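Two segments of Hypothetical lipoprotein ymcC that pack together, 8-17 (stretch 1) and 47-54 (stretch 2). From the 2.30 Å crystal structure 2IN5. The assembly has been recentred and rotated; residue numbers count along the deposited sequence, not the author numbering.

Stretch 1, residues 8-17: MVDTFRASLF
Stretch 2, residues 47-54: IFVVLGYI

A helix laid against a strand must match two different periodicities, and the pair of segments from the lipoprotein ymcC is a compact example. Residues 8-17 form a helix and residues 47-54 a strand, running nearly antiparallel: their N-to-C directions differ by 168°, and the axes approach to 9.9 Å. On the helix, phi/psi values lie mostly near -65/-45, with -75/-24 at Phe 12 and -80/-14 at Phe 17, and backbone hydrogen bonds link each N to the O four residues earlier, from Phe 12 N to Met 8 O (3.0 Å) through Phe 17 N to Arg 13 O (3.2 Å). The strand is extended, near -123/150 at Ile 47, Val 49 and Val 50, with -90/128 at Phe 48, -87/108 at Leu 51 and -125/132 at Ile 54, but Gly 52 departs from it at -77/-48 and Tyr 53 is almost fully stretched at -167/167.

The register pairs steps of four on the helix with steps of two on the strand. CA of Val 9 lies 6.6 Å from CA of Gly 52, CA of Arg 13 lies 8.0 Å from CA of Val 50, and CA of Phe 17 lies 9.2 Å from CA of Phe 48. The backbones therefore diverge from the glycine end toward the phenylalanine end, where larger side chains occupy the wider gap.

At the narrow end Gly 52 presents bare backbone to Val 9 (chi1 167°, t), whose CG2 lies 4.5 Å from O of Gly 52. A CB placed on Gly 52 would point toward the helix, yet it would be crowded by CD2 of Tyr 53, 3.2 Å away, and not by Val 9, whose CG1 would be 4.0 Å off. The same methyl CG2 of Val 9 sits 4.5 Å from CD2 of Tyr 53, at the edge of the tyrosine ring; Tyr 53 starts sideways, but chi1 of 44° (p) and chi2 of 84° bring its end nearer the helix.

In the middle, Val 50 (chi1 62°, p) points toward the helix and meets two residues. Its CG1 is 4.4 Å from CD of Arg 13, so the arginine contributes aliphatic surface here. Arg 13, with chi angles 180°, 169°, 58° and 91°, sends its guanidinium back along its own helix, where NH2 of Arg 13 donates to OD1 of Asp 10 at 2.7 Å in a salt bridge. Asp 10 has chi1 -69° (m) and chi2 -52°. Leu 16 (169°, t; 59°, p) is the second neighbour, its CD2 4.5 Å from CB of Val 50.

At the wide end, Phe 48 (chi1 -163°, t; chi2 65°) projects toward the helix and fills the space beside Leu 16 and Phe 17. CD2 of Leu 16 approaches CE2 of Phe 48 at 4.2 Å, and CE1 of Phe 17 lies 4.3 Å from CD2 of Phe 48; both neighbours lie at the edge of the Phe 48 ring. Phe 17 leaves its backbone sideways, but with chi1 -69° (m) and chi2 -69° its tip reaches the strand, placing CZ of Phe 17 3.7 Å from O of Phe 48; the carbonyl oxygen lies at the edge of the Phe 17 ring, near its plane, where the slightly positive ring hydrogens suit an electronegative neighbour.

No hydrogen bond crosses the interface. Its 295 Å² of buried surface rests chiefly on apolar contact and complementary shape.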

# COMPACT_ATOMS: atom_id res chain seq x y z
N MSE A 8 -3.07 11.79 0.46
CA MSE A 8 -4.52 11.90 0.35
C MSE A 8 -5.20 10.94 1.30
O MSE A 8 -6.25 11.24 1.85
CB MSE A 8 -4.99 11.56 -1.07
CG MSE A 8 -4.63 12.56 -2.14
SE MSE A 8 -5.81 12.26 -3.63
CE MSE A 8 -5.24 13.65 -4.82
N VAL A 9 -4.61 9.78 1.49
CA VAL A 9 -5.23 8.83 2.39
C VAL A 9 -5.29 9.38 3.80
O VAL A 9 -6.32 9.33 4.44
CB VAL A 9 -4.50 7.48 2.36
CG1 VAL A 9 -4.95 6.60 3.52
CG2 VAL A 9 -4.81 6.77 1.04
N ASP A 10 -4.18 9.94 4.28
CA ASP A 10 -4.17 10.49 5.63
C ASP A 10 -5.12 11.66 5.78
O ASP A 10 -5.85 11.75 6.76
CB ASP A 10 -2.76 10.92 6.01
CG ASP A 10 -1.84 9.74 6.18
OD1 ASP A 10 -2.21 8.82 6.94
OD2 ASP A 10 -0.75 9.73 5.56
N THR A 11 -5.11 12.56 4.80
CA THR A 11 -5.96 13.73 4.83
C THR A 11 -7.46 13.41 4.85
O THR A 11 -8.20 13.92 5.70
CB THR A 11 -5.66 14.63 3.64
OG1 THR A 11 -4.37 15.22 3.82
CG2 THR A 11 -6.71 15.72 3.51
N PHE A 12 -7.90 12.56 3.92
CA PHE A 12 -9.30 12.19 3.84
C PHE A 12 -9.71 11.21 4.92
O PHE A 12 -10.88 11.15 5.29
CB PHE A 12 -9.61 11.65 2.44
CG PHE A 12 -9.66 12.72 1.39
CD1 PHE A 12 -10.87 13.34 1.07
CD2 PHE A 12 -8.50 13.16 0.77
CE1 PHE A 12 -10.92 14.39 0.16
CE2 PHE A 12 -8.53 14.22 -0.15
CZ PHE A 12 -9.75 14.84 -0.45
N ARG A 13 -8.74 10.47 5.45
CA ARG A 13 -9.03 9.53 6.52
C ARG A 13 -9.27 10.32 7.80
O ARG A 13 -10.19 10.02 8.56
CB ARG A 13 -7.85 8.57 6.70
CG ARG A 13 -8.02 7.53 7.81
CD ARG A 13 -6.91 6.48 7.72
NE ARG A 13 -5.59 7.10 7.83
CZ ARG A 13 -4.94 7.28 8.97
NH1 ARG A 13 -5.47 6.87 10.11
NH2 ARG A 13 -3.76 7.88 8.97
N ALA A 14 -8.45 11.34 8.04
CA ALA A 14 -8.60 12.17 9.23
C ALA A 14 -9.94 12.88 9.19
O ALA A 14 -10.70 12.88 10.17
CB ALA A 14 -7.48 13.18 9.33
N SER A 15 -10.24 13.48 8.05
CA SER A 15 -11.49 14.18 7.87
C SER A 15 -12.67 13.28 8.22
O SER A 15 -13.62 13.70 8.89
CB SER A 15 -11.60 14.67 6.43
OG SER A 15 -12.82 15.36 6.22
N LEU A 16 -12.62 12.03 7.77
CA LEU A 16 -13.69 11.08 8.04
C LEU A 16 -13.92 10.93 9.54
O LEU A 16 -15.06 10.95 10.01
CB LEU A 16 -13.37 9.72 7.43
CG LEU A 16 -14.28 8.57 7.88
CD1 LEU A 16 -15.72 8.89 7.52
CD2 LEU A 16 -13.83 7.29 7.22
N PHE A 17 -12.84 10.77 10.28
CA PHE A 17 -12.94 10.61 11.72
C PHE A 17 -13.14 11.93 12.46
O PHE A 17 -13.48 11.93 13.63
CB PHE A 17 -11.68 9.92 12.25
CG PHE A 17 -11.57 8.49 11.82
CD1 PHE A 17 -12.44 7.53 12.33
CD2 PHE A 17 -10.58 8.10 10.92
CE1 PHE A 17 -12.34 6.20 11.94
CE2 PHE A 17 -10.47 6.77 10.52
CZ PHE A 17 -11.35 5.81 11.04
N ILE A 47 -14.53 -1.10 16.51
CA ILE A 47 -13.93 0.11 15.97
C ILE A 47 -14.18 0.15 14.47
O ILE A 47 -14.28 -0.89 13.82
CB ILE A 47 -12.41 0.20 16.21
CG1 ILE A 47 -11.68 -0.81 15.34
CG2 ILE A 47 -12.10 -0.09 17.68
CD1 ILE A 47 -10.20 -0.60 15.30
N PHE A 48 -14.26 1.36 13.93
CA PHE A 48 -14.49 1.58 12.52
C PHE A 48 -13.17 1.66 11.76
O PHE A 48 -12.28 2.42 12.12
CB PHE A 48 -15.26 2.89 12.32
CG PHE A 48 -15.90 3.01 10.98
CD1 PHE A 48 -16.91 2.15 10.59
CD2 PHE A 48 -15.48 3.99 10.08
CE1 PHE A 48 -17.51 2.25 9.34
CE2 PHE A 48 -16.06 4.10 8.83
CZ PHE A 48 -17.08 3.23 8.46
N VAL A 49 -13.06 0.86 10.69
CA VAL A 49 -11.86 0.81 9.87
C VAL A 49 -12.24 1.06 8.40
O VAL A 49 -13.32 0.68 7.97
CB VAL A 49 -11.18 -0.58 10.03
CG1 VAL A 49 -9.97 -0.68 9.14
CG2 VAL A 49 -10.78 -0.80 11.48
N VAL A 50 -11.36 1.70 7.64
CA VAL A 50 -11.66 1.99 6.25
C VAL A 50 -10.65 1.31 5.31
O VAL A 50 -9.52 1.04 5.71
CB VAL A 50 -11.64 3.54 6.03
CG1 VAL A 50 -10.27 4.09 6.33
CG2 VAL A 50 -12.04 3.88 4.61
N LEU A 51 -11.06 1.00 4.08
CA LEU A 51 -10.15 0.35 3.13
C LEU A 51 -9.38 1.43 2.43
O LEU A 51 -9.92 2.16 1.60
CB LEU A 51 -10.91 -0.49 2.10
CG LEU A 51 -10.12 -1.11 0.93
CD1 LEU A 51 -8.98 -2.00 1.44
CD2 LEU A 51 -11.07 -1.93 0.07
N GLY A 52 -8.10 1.54 2.78
CA GLY A 52 -7.26 2.55 2.17
C GLY A 52 -6.82 2.21 0.76
O GLY A 52 -6.94 3.04 -0.13
N TYR A 53 -6.32 0.99 0.55
CA TYR A 53 -5.85 0.62 -0.78
C TYR A 53 -5.61 -0.86 -0.94
O TYR A 53 -5.58 -1.61 0.04
CB TYR A 53 -4.57 1.39 -1.09
CG TYR A 53 -3.59 1.42 0.06
CD1 TYR A 53 -2.70 0.36 0.28
CD2 TYR A 53 -3.56 2.49 0.95
CE1 TYR A 53 -1.81 0.38 1.35
CE2 TYR A 53 -2.67 2.52 2.02
CZ TYR A 53 -1.80 1.46 2.22
OH TYR A 53 -0.92 1.51 3.27
N ILE A 54 -5.46 -1.29 -2.18
CA ILE A 54 -5.23 -2.71 -2.44
C ILE A 54 -3.96 -2.92 -3.25
O ILE A 54 -3.73 -2.25 -4.25
CB ILE A 54 -6.42 -3.34 -3.21
CG1 ILE A 54 -7.73 -3.03 -2.48
CG2 ILE A 54 -6.23 -4.84 -3.35
CD1 ILE A 54 -8.98 -3.48 -3.23